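Local coordinates for MlnE (Bacillus amyloliquefaciens subsp. plantarum, PDB 5D2E), which is the N-terminal B-type ketoreductase part of a polyketide synthase in macrolactin assembly, probably reducing beta-keto intermediates with NADPH, at residues A294-P308 against L320-D333. Residues are numbered along the deposited sequence; the frame is centred on the assembly and turned at random.
With NAP (NADP nicotinamide-adenine-dinucleotide phosphate), chain B.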
ATOM      1  N   ALA A 294     -27.677   3.885   1.845  1.00 34.57           N
ATOM      2  CA  ALA A 294     -29.035   4.412   1.619  1.00 35.51           C
ATOM      3  C   ALA A 294     -30.099   3.622   2.391  1.00 37.06           C
ATOM      4  O   ALA A 294     -31.065   4.203   2.848  1.00 40.78           O
ATOM      5  CB  ALA A 294     -29.346   4.399   0.139  1.00 36.63           C
ATOM      6  N   LYS A 295     -29.886   2.322   2.595  1.00 35.08           N
ATOM      7  CA  LYS A 295     -30.796   1.543   3.354  1.00 37.97           C
ATOM      8  C   LYS A 295     -30.694   1.731   4.865  1.00 47.75           C
ATOM      9  O   LYS A 295     -31.631   1.436   5.573  1.00 44.92           O
ATOM     10  CB  LYS A 295     -30.591   0.116   3.006  1.00 38.80           C
ATOM     11  CG  LYS A 295     -30.955  -0.145   1.574  1.00 40.86           C
ATOM     12  CD  LYS A 295     -30.779  -1.623   1.320  1.00 41.68           C
ATOM     13  CE  LYS A 295     -30.650  -1.876  -0.150  1.00 45.68           C
ATOM     14  NZ  LYS A 295     -30.358  -3.308  -0.278  1.00 45.82           N
ATOM     15  N   GLN A 296     -29.589   2.261   5.356  1.00 44.16           N
ATOM     16  CA  GLN A 296     -29.436   2.474   6.796  1.00 43.77           C
ATOM     17  C   GLN A 296     -30.158   3.709   7.283  1.00 43.91           C
ATOM     18  O   GLN A 296     -30.528   3.787   8.427  1.00 45.73           O
ATOM     19  CB  GLN A 296     -27.940   2.602   7.169  1.00 39.22           C
ATOM     20  CG  GLN A 296     -27.216   1.271   7.196  1.00 40.71           C
ATOM     21  CD  GLN A 296     -25.762   1.364   7.750  1.00 40.98           C
ATOM     22  OE1 GLN A 296     -25.173   2.439   7.861  1.00 37.92           O
ATOM     23  NE2 GLN A 296     -25.199   0.219   8.093  1.00 45.95           N
ATOM     24  N   ALA A 297     -30.316   4.713   6.453  1.00 44.75           N
ATOM     25  CA  ALA A 297     -30.858   5.950   6.941  1.00 43.61           C
ATOM     26  C   ALA A 297     -31.098   6.821   5.761  1.00 44.99           C
ATOM     27  O   ALA A 297     -30.601   6.544   4.671  1.00 42.77           O
ATOM     28  CB  ALA A 297     -29.889   6.620   7.909  1.00 46.17           C
ATOM     29  N   GLU A 298     -31.863   7.877   5.965  1.00 42.52           N
ATOM     30  CA  GLU A 298     -32.094   8.860   4.929  1.00 44.57           C
ATOM     31  C   GLU A 298     -30.940   9.793   4.839  1.00 42.79           C
ATOM     32  O   GLU A 298     -30.828  10.784   5.595  1.00 38.49           O
ATOM     33  CB  GLU A 298     -33.391   9.638   5.169  1.00 49.45           C
ATOM     34  CG  GLU A 298     -34.632   8.766   5.001  1.00 57.95           C
ATOM     35  CD  GLU A 298     -35.926   9.511   5.372  1.00 65.42           C
ATOM     36  OE1 GLU A 298     -35.880  10.739   5.654  1.00 57.10           O
ATOM     37  OE2 GLU A 298     -36.989   8.857   5.373  1.00 71.71           O
ATOM     38  N   VAL A 299     -30.040   9.468   3.913  1.00 37.22           N
ATOM     39  CA  VAL A 299     -28.832  10.243   3.753  1.00 35.52           C
ATOM     40  C   VAL A 299     -28.764  11.015   2.488  1.00 38.44           C
ATOM     41  O   VAL A 299     -29.631  10.885   1.618  1.00 35.07           O
ATOM     42  CB  VAL A 299     -27.600   9.325   3.818  1.00 38.63           C
ATOM     43  CG1 VAL A 299     -27.567   8.623   5.162  1.00 40.88           C
ATOM     44  CG2 VAL A 299     -27.584   8.264   2.727  1.00 37.02           C
ATOM     45  N   LYS A 300     -27.729  11.844   2.400  1.00 34.19           N
ATOM     46  CA  LYS A 300     -27.311  12.488   1.175  1.00 34.37           C
ATOM     47  C   LYS A 300     -26.012  11.846   0.659  1.00 38.29           C
ATOM     48  O   LYS A 300     -25.025  11.799   1.402  1.00 31.79           O
ATOM     49  CB  LYS A 300     -27.012  13.957   1.423  1.00 37.17           C
ATOM     50  CG  LYS A 300     -28.092  14.577   2.324  1.00 43.15           C
ATOM     51  CD  LYS A 300     -29.062  15.398   1.535  1.00 50.56           C
ATOM     52  CE  LYS A 300     -29.557  16.552   2.419  1.00 57.34           C
ATOM     53  NZ  LYS A 300     -30.298  15.927   3.541  1.00 51.30           N
ATOM     54  N   LEU A 301     -26.028  11.328  -0.578  1.00 34.54           N
ATOM     55  CA  LEU A 301     -24.855  10.650  -1.139  1.00 34.86           C
ATOM     56  C   LEU A 301     -24.295  11.397  -2.319  1.00 35.34           C
ATOM     57  O   LEU A 301     -25.056  11.786  -3.220  1.00 29.74           O
ATOM     58  CB  LEU A 301     -25.284   9.281  -1.594  1.00 33.25           C
ATOM     59  CG  LEU A 301     -25.687   8.349  -0.487  1.00 33.55           C
ATOM     60  CD1 LEU A 301     -26.299   7.039  -0.964  1.00 39.55           C
ATOM     61  CD2 LEU A 301     -24.527   8.069   0.403  1.00 38.90           C
ATOM     62  N   ILE A 302     -22.975  11.577  -2.378  1.00 31.47           N
ATOM     63  CA  ILE A 302     -22.329  12.110  -3.600  1.00 31.21           C
ATOM     64  C   ILE A 302     -21.423  11.040  -4.150  1.00 32.61           C
ATOM     65  O   ILE A 302     -20.598  10.516  -3.413  1.00 28.19           O
ATOM     66  CB  ILE A 302     -21.520  13.326  -3.288  1.00 33.18           C
ATOM     67  CG1 ILE A 302     -22.411  14.411  -2.695  1.00 33.36           C
ATOM     68  CG2 ILE A 302     -20.775  13.818  -4.537  1.00 33.25           C
ATOM     69  CD1 ILE A 302     -22.554  14.346  -1.194  1.00 35.90           C
ATOM     70  N   LEU A 303     -21.712  10.567  -5.364  1.00 32.03           N
ATOM     71  CA  LEU A 303     -20.922   9.495  -6.033  1.00 30.44           C
ATOM     72  C   LEU A 303     -20.040  10.229  -6.993  1.00 31.57           C
ATOM     73  O   LEU A 303     -20.525  11.161  -7.684  1.00 29.66           O
ATOM     74  CB  LEU A 303     -21.842   8.582  -6.839  1.00 31.53           C
ATOM     75  CG  LEU A 303     -23.058   7.922  -6.159  1.00 34.66           C
ATOM     76  CD1 LEU A 303     -23.757   6.872  -7.005  1.00 35.85           C
ATOM     77  CD2 LEU A 303     -22.658   7.312  -4.824  1.00 33.72           C
ATOM     78  N   THR A 304     -18.733   9.887  -7.002  1.00 29.05           N
ATOM     79  CA  THR A 304     -17.780  10.555  -7.854  1.00 32.42           C
ATOM     80  C   THR A 304     -17.000   9.535  -8.638  1.00 29.55           C
ATOM     81  O   THR A 304     -16.660   8.458  -8.145  1.00 33.55           O
ATOM     82  CB  THR A 304     -16.859  11.532  -7.072  1.00 36.23           C
ATOM     83  OG1 THR A 304     -17.670  12.487  -6.396  1.00 46.98           O
ATOM     84  CG2 THR A 304     -16.058  12.294  -7.983  1.00 36.72           C
ATOM     85  N   GLY A 305     -16.838   9.834  -9.920  1.00 33.32           N
ATOM     86  CA  GLY A 305     -15.911   9.104 -10.827  1.00 30.45           C
ATOM     87  C   GLY A 305     -15.454  10.116 -11.872  1.00 30.35           C
ATOM     88  O   GLY A 305     -15.924  11.257 -11.917  1.00 29.96           O
ATOM     89  N   ARG A 306     -14.502   9.732 -12.706  1.00 30.42           N
ATOM     90  CA  ARG A 306     -13.976  10.655 -13.711  1.00 30.72           C
ATOM     91  C   ARG A 306     -14.949  10.850 -14.877  1.00 33.46           C
ATOM     92  O   ARG A 306     -15.032  11.945 -15.411  1.00 33.57           O
ATOM     93  CB  ARG A 306     -12.672  10.099 -14.272  1.00 34.83           C
ATOM     94  CG  ARG A 306     -11.502  10.338 -13.300  1.00 38.29           C
ATOM     95  CD  ARG A 306     -10.320   9.576 -13.784  1.00 40.71           C
ATOM     96  NE  ARG A 306     -10.701   8.174 -13.910  1.00 36.22           N
ATOM     97  CZ  ARG A 306      -9.957   7.270 -14.529  1.00 40.79           C
ATOM     98  NH1 ARG A 306      -8.768   7.638 -15.007  1.00 43.81           N
ATOM     99  NH2 ARG A 306     -10.367   5.998 -14.606  1.00 37.66           N
ATOM    100  N   SER A 307     -15.666   9.783 -15.224  1.00 29.18           N
ATOM    101  CA  SER A 307     -16.522   9.772 -16.413  1.00 33.37           C
ATOM    102  C   SER A 307     -17.682  10.765 -16.325  1.00 31.37           C
ATOM    103  O   SER A 307     -18.272  10.974 -15.252  1.00 31.16           O
ATOM    104  CB  SER A 307     -17.134   8.416 -16.620  1.00 31.69           C
ATOM    105  OG  SER A 307     -16.125   7.478 -16.803  1.00 37.09           O
ATOM    106  N   PRO A 308     -18.092  11.309 -17.484  1.00 32.70           N
ATOM    107  CA  PRO A 308     -19.343  12.124 -17.508  1.00 30.89           C
ATOM    108  C   PRO A 308     -20.570  11.354 -17.134  1.00 29.43           C
ATOM    109  O   PRO A 308     -20.638  10.073 -17.192  1.00 29.10           O
ATOM    110  CB  PRO A 308     -19.459  12.573 -18.983  1.00 32.42           C
ATOM    111  CG  PRO A 308     -18.120  12.358 -19.559  1.00 37.42           C
ATOM    112  CD  PRO A 308     -17.492  11.182 -18.819  1.00 34.49           C
ATOM    113  N   LEU A 320     -31.175   4.993  -5.948  1.00 37.63           N
ATOM    114  CA  LEU A 320     -30.784   5.426  -4.616  1.00 39.36           C
ATOM    115  C   LEU A 320     -31.856   6.337  -4.037  1.00 41.25           C
ATOM    116  O   LEU A 320     -32.164   6.229  -2.852  1.00 37.66           O
ATOM    117  CB  LEU A 320     -29.445   6.166  -4.624  1.00 36.96           C
ATOM    118  CG  LEU A 320     -28.259   5.239  -4.867  1.00 31.74           C
ATOM    119  CD1 LEU A 320     -27.016   6.071  -5.054  1.00 32.67           C
ATOM    120  CD2 LEU A 320     -28.042   4.253  -3.733  1.00 33.86           C
ATOM    121  N   GLU A 321     -32.384   7.244  -4.848  1.00 39.68           N
ATOM    122  CA  GLU A 321     -33.450   8.133  -4.378  1.00 40.71           C
ATOM    123  C   GLU A 321     -34.685   7.303  -4.079  1.00 41.93           C
ATOM    124  O   GLU A 321     -35.413   7.627  -3.138  1.00 44.11           O
ATOM    125  CB  GLU A 321     -33.731   9.272  -5.349  1.00 44.29           C
ATOM    126  CG  GLU A 321     -32.512  10.088  -5.572  1.00 46.09           C
ATOM    127  CD  GLU A 321     -32.723  11.572  -5.880  1.00 57.33           C
ATOM    128  OE1 GLU A 321     -33.576  11.867  -6.737  1.00 62.05           O
ATOM    129  OE2 GLU A 321     -31.958  12.444  -5.320  1.00 45.99           O
ATOM    130  N   ASN A 322     -34.887   6.171  -4.748  1.00 37.62           N
ATOM    131  CA  ASN A 322     -36.007   5.356  -4.351  1.00 41.83           C
ATOM    132  C   ASN A 322     -35.822   4.765  -2.992  1.00 46.07           C
ATOM    133  O   ASN A 322     -36.794   4.336  -2.417  1.00 41.33           O
ATOM    134  CB  ASN A 322     -36.342   4.225  -5.316  1.00 46.43           C
ATOM    135  CG  ASN A 322     -36.822   4.724  -6.660  1.00 47.95           C
ATOM    136  OD1 ASN A 322     -37.090   5.927  -6.888  1.00 51.24           O
ATOM    137  ND2 ASN A 322     -36.832   3.828  -7.581  1.00 48.42           N
ATOM    138  N   LEU A 323     -34.595   4.660  -2.494  1.00 45.42           N
ATOM    139  CA  LEU A 323     -34.364   4.072  -1.167  1.00 41.34           C
ATOM    140  C   LEU A 323     -34.409   5.140  -0.040  1.00 46.11           C
ATOM    141  O   LEU A 323     -34.132   4.856   1.129  1.00 46.64           O
ATOM    142  CB  LEU A 323     -33.009   3.325  -1.136  1.00 41.28           C
ATOM    143  CG  LEU A 323     -32.854   2.061  -1.971  1.00 39.19           C
ATOM    144  CD1 LEU A 323     -31.407   1.733  -2.203  1.00 41.71           C
ATOM    145  CD2 LEU A 323     -33.567   0.864  -1.423  1.00 42.71           C
ATOM    146  N   GLY A 324     -34.684   6.377  -0.382  1.00 40.99           N
ATOM    147  CA  GLY A 324     -34.789   7.374   0.628  1.00 41.34           C
ATOM    148  C   GLY A 324     -33.704   8.394   0.548  1.00 45.28           C
ATOM    149  O   GLY A 324     -33.828   9.419   1.179  1.00 48.12           O
ATOM    150  N   ALA A 325     -32.648   8.152  -0.238  1.00 41.23           N
ATOM    151  CA  ALA A 325     -31.538   9.079  -0.261  1.00 36.19           C
ATOM    152  C   ALA A 325     -31.784  10.242  -1.165  1.00 38.68           C
ATOM    153  O   ALA A 325     -32.622  10.209  -2.053  1.00 44.39           O
ATOM    154  CB  ALA A 325     -30.268   8.380  -0.702  1.00 36.95           C
ATOM    155  N   GLU A 326     -30.994  11.268  -0.968  1.00 33.97           N
ATOM    156  CA  GLU A 326     -30.794  12.256  -1.983  1.00 36.75           C
ATOM    157  C   GLU A 326     -29.385  11.923  -2.580  1.00 41.14           C
ATOM    158  O   GLU A 326     -28.471  11.631  -1.826  1.00 41.89           O
ATOM    159  CB  GLU A 326     -30.827  13.581  -1.295  1.00 38.71           C
ATOM    160  CG  GLU A 326     -30.688  14.768  -2.190  1.00 47.59           C
ATOM    161  CD  GLU A 326     -30.940  16.068  -1.405  1.00 51.95           C
ATOM    162  OE1 GLU A 326     -31.549  16.041  -0.316  1.00 54.02           O
ATOM    163  OE2 GLU A 326     -30.534  17.121  -1.896  1.00 57.09           O
ATOM    164  N   ALA A 327     -29.209  11.952  -3.892  1.00 37.34           N
ATOM    165  CA  ALA A 327     -27.964  11.427  -4.478  1.00 34.98           C
ATOM    166  C   ALA A 327     -27.557  12.220  -5.678  1.00 37.50           C
ATOM    167  O   ALA A 327     -28.386  12.483  -6.562  1.00 36.07           O
ATOM    168  CB  ALA A 327     -28.172   9.955  -4.870  1.00 35.06           C
ATOM    169  N   LEU A 328     -26.296  12.626  -5.741  1.00 32.74           N
ATOM    170  CA  LEU A 328     -25.762  13.303  -6.874  1.00 30.59           C
ATOM    171  C   LEU A 328     -24.616  12.464  -7.450  1.00 31.87           C
ATOM    172  O   LEU A 328     -23.988  11.655  -6.724  1.00 31.85           O
ATOM    173  CB  LEU A 328     -25.207  14.647  -6.476  1.00 35.54           C
ATOM    174  CG  LEU A 328     -26.247  15.560  -5.839  1.00 43.99           C
ATOM    175  CD1 LEU A 328     -25.537  16.864  -5.550  1.00 44.04           C
ATOM    176  CD2 LEU A 328     -27.388  15.759  -6.823  1.00 47.75           C
ATOM    177  N   TYR A 329     -24.404  12.599  -8.754  1.00 30.10           N
ATOM    178  CA  TYR A 329     -23.193  12.115  -9.410  1.00 29.36           C
ATOM    179  C   TYR A 329     -22.411  13.322  -9.831  1.00 33.42           C
ATOM    180  O   TYR A 329     -22.829  14.083 -10.662  1.00 34.00           O
ATOM    181  CB  TYR A 329     -23.461  11.228 -10.609  1.00 30.23           C
ATOM    182  CG  TYR A 329     -22.190  10.761 -11.283  1.00 30.48           C
ATOM    183  CD1 TYR A 329     -21.381   9.779 -10.680  1.00 31.58           C
ATOM    184  CD2 TYR A 329     -21.760  11.317 -12.494  1.00 34.28           C
ATOM    185  CE1 TYR A 329     -20.164   9.378 -11.282  1.00 31.65           C
ATOM    186  CE2 TYR A 329     -20.551  10.907 -13.094  1.00 32.21           C
ATOM    187  CZ  TYR A 329     -19.767   9.915 -12.494  1.00 32.71           C
ATOM    188  OH  TYR A 329     -18.559   9.491 -13.033  1.00 31.37           O
ATOM    189  N   VAL A 330     -21.196  13.437  -9.329  1.00 33.85           N
ATOM    190  CA  VAL A 330     -20.394  14.588  -9.604  1.00 34.65           C
ATOM    191  C   VAL A 330     -19.070  14.100 -10.163  1.00 39.34           C
ATOM    192  O   VAL A 330     -18.261  13.511  -9.409  1.00 37.31           O
ATOM    193  CB  VAL A 330     -20.195  15.374  -8.280  1.00 37.87           C
ATOM    194  CG1 VAL A 330     -19.259  16.536  -8.475  1.00 41.77           C
ATOM    195  CG2 VAL A 330     -21.551  15.833  -7.705  1.00 39.97           C
ATOM    196  N   PRO A 331     -18.840  14.312 -11.484  1.00 38.56           N
ATOM    197  CA  PRO A 331     -17.590  13.924 -12.147  1.00 35.41           C
ATOM    198  C   PRO A 331     -16.385  14.673 -11.568  1.00 37.26           C
ATOM    199  O   PRO A 331     -16.443  15.869 -11.365  1.00 34.93           O
ATOM    200  CB  PRO A 331     -17.792  14.320 -13.608  1.00 37.90           C
ATOM    201  CG  PRO A 331     -19.223  14.579 -13.764  1.00 36.89           C
ATOM    202  CD  PRO A 331     -19.796  14.914 -12.439  1.00 36.58           C
ATOM    203  N   ALA A 332     -15.301  13.943 -11.302  1.00 37.21           N
ATOM    204  CA  ALA A 332     -14.068  14.554 -10.824  1.00 34.34           C
ATOM    205  C   ALA A 332     -12.964  13.521 -10.890  1.00 33.12           C
ATOM    206  O   ALA A 332     -13.208  12.312 -10.724  1.00 35.18           O
ATOM    207  CB  ALA A 332     -14.206  15.087  -9.414  1.00 34.39           C
ATOM    208  N   ASP A 333     -11.767  13.988 -11.182  1.00 30.42           N
ATOM    209  CA  ASP A 333     -10.596  13.130 -11.154  1.00 31.55           C
ATOM    210  C   ASP A 333      -9.929  13.416  -9.789  1.00 30.98           C
ATOM    211  O   ASP A 333      -9.269  14.418  -9.604  1.00 32.29           O
ATOM    212  CB  ASP A 333      -9.682  13.421 -12.324  1.00 33.99           C
ATOM    213  CG  ASP A 333      -8.463  12.573 -12.320  1.00 38.63           C
ATOM    214  OD1 ASP A 333      -8.181  11.972 -11.253  1.00 31.94           O
ATOM    215  OD2 ASP A 333      -7.756  12.550 -13.356  1.00 37.56           O
TER
HETATM  216  PA  NAP B 601     -14.565  -0.486 -10.440  1.00 37.79           P
HETATM  217  O1A NAP B 601     -16.024  -0.951 -10.697  1.00 39.96           O
HETATM  218  O2A NAP B 601     -13.593  -0.168 -11.563  1.00 38.21           O
HETATM  219  O5B NAP B 601     -14.774   0.887  -9.629  1.00 34.52           O
HETATM  220  C5B NAP B 601     -13.658   1.740  -9.412  1.00 34.33           C
HETATM  221  C4B NAP B 601     -14.164   3.102  -9.817  1.00 32.59           C
HETATM  222  O4B NAP B 601     -13.087   4.043  -9.622  1.00 31.32           O
HETATM  223  C3B NAP B 601     -14.570   3.232 -11.311  1.00 37.75           C
HETATM  224  O3B NAP B 601     -15.982   3.434 -11.433  1.00 36.49           O
HETATM  225  C2B NAP B 601     -13.829   4.488 -11.798  1.00 34.25           C
HETATM  226  O2B NAP B 601     -14.666   5.307 -12.566  1.00 33.34           O
HETATM  227  C1B NAP B 601     -13.358   5.135 -10.473  1.00 32.37           C
HETATM  228  N9A NAP B 601     -12.122   5.898 -10.581  1.00 33.48           N
HETATM  229  C8A NAP B 601     -10.890   5.467 -11.055  1.00 32.99           C
HETATM  230  N7A NAP B 601      -9.973   6.495 -11.057  1.00 31.38           N
HETATM  231  C5A NAP B 601     -10.593   7.561 -10.511  1.00 31.69           C
HETATM  232  C6A NAP B 601     -10.233   8.931 -10.223  1.00 31.87           C
HETATM  233  N6A NAP B 601      -8.941   9.317 -10.484  1.00 36.22           N
HETATM  234  N1A NAP B 601     -11.227   9.795  -9.725  1.00 29.97           N
HETATM  235  C2A NAP B 601     -12.472   9.343  -9.488  1.00 33.64           C
HETATM  236  N3A NAP B 601     -12.877   8.067  -9.738  1.00 35.38           N
HETATM  237  C4A NAP B 601     -12.018   7.171 -10.236  1.00 32.23           C
HETATM  238  O3  NAP B 601     -13.810  -1.509  -9.419  1.00 39.12           O
HETATM  239  PN  NAP B 601     -14.451  -2.233  -8.116  1.00 41.92           P
HETATM  240  O1N NAP B 601     -14.426  -3.740  -8.305  1.00 44.91           O
HETATM  241  O2N NAP B 601     -15.644  -1.398  -7.731  1.00 40.25           O
HETATM  242  O5D NAP B 601     -13.397  -1.975  -6.917  1.00 47.23           O
HETATM  243  C5D NAP B 601     -13.526  -0.697  -6.230  1.00 47.29           C
HETATM  244  C4D NAP B 601     -12.392  -0.471  -5.220  1.00 45.78           C
HETATM  245  O4D NAP B 601     -12.226  -1.577  -4.344  1.00 42.29           O
HETATM  246  C3D NAP B 601     -11.066  -0.313  -5.974  1.00 46.67           C
HETATM  247  O3D NAP B 601     -10.341   0.760  -5.402  1.00 40.74           O
HETATM  248  C2D NAP B 601     -10.362  -1.649  -5.813  1.00 49.10           C
HETATM  249  O2D NAP B 601      -8.914  -1.528  -5.901  1.00 49.66           O
HETATM  250  C1D NAP B 601     -10.906  -2.186  -4.458  1.00 46.46           C
HETATM  251  N1N NAP B 601     -10.892  -3.671  -4.459  1.00 48.81           N
HETATM  252  C2N NAP B 601     -11.815  -4.397  -5.191  1.00 47.89           C
HETATM  253  C3N NAP B 601     -11.847  -5.803  -5.240  1.00 47.03           C
HETATM  254  C7N NAP B 601     -12.909  -6.588  -6.059  1.00 50.30           C
HETATM  255  O7N NAP B 601     -12.862  -7.819  -6.129  1.00 41.04           O
HETATM  256  N7N NAP B 601     -13.926  -5.992  -6.698  1.00 47.65           N
HETATM  257  C4N NAP B 601     -10.854  -6.487  -4.524  1.00 41.10           C
HETATM  258  C5N NAP B 601      -9.893  -5.751  -3.818  1.00 45.13           C
HETATM  259  C6N NAP B 601      -9.938  -4.344  -3.775  1.00 47.13           C
HETATM  260  P2B NAP B 601     -14.130   6.381 -13.690  1.00 36.08           P
HETATM  261  O1X NAP B 601     -13.317   5.635 -14.739  1.00 36.16           O
HETATM  262  O2X NAP B 601     -15.427   7.057 -14.238  1.00 36.27           O
HETATM  263  O3X NAP B 601     -13.259   7.346 -12.936  1.00 39.49           O
HETATM  264  O   HOH W   1     -32.284  11.578   2.263  1.00 41.76           O
HETATM  265  O   HOH W   2      -7.075  10.047 -14.386  1.00 42.34           O
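Strands 300-304 and 326-329 run parallel, their axes 14° apart, and Leu301 and Leu303 each use both N and O on segment 320-333: Leu301 N gives to Glu326 O and Leu301 O accepts from Leu328 N, while the bond from Leu303 N to Leu328 O is practically straight (179°) and Leu303 O accepts from Val330 N. The pairing carries on to Ala332 N and Gly305 O (2.8 Å).

On the Leu301 and Leu303 face, Leu303 CD1 meets Leu320 CD1 tip to tip at 3.9 Å; near the end of helix 284-296, Ala294 CB packs on Leu323 CB (4.0 Å).

Tyr329, with CG anti to the backbone N (chi1 179°), brings CD1 within 3.4 Å of Leu303 O and CE1 close to Gly305 N, and gives its hydroxyl to Ser307 O, 2.7 Å from Tyr329 OH and in the ring plane. This ties the turn after strand 300-304 to the adjacent strand.

Polar groups there hold NADP. Its 2'-phosphate oxygen O3X accepts from Arg306 N (2.7 Å) and Arg306 NE (2.9 Å), while Ser307 OG and N grip O2X. Asp333 OD1, also bonded to Ser335, accepts adenine N6A at 2.9 Å. Together these mark the Rossmann beta-alpha-beta unit and the 2'-phosphate and adenine end of a ketoreductase's NADP pocket, consistent with a preference for NADP over NAD.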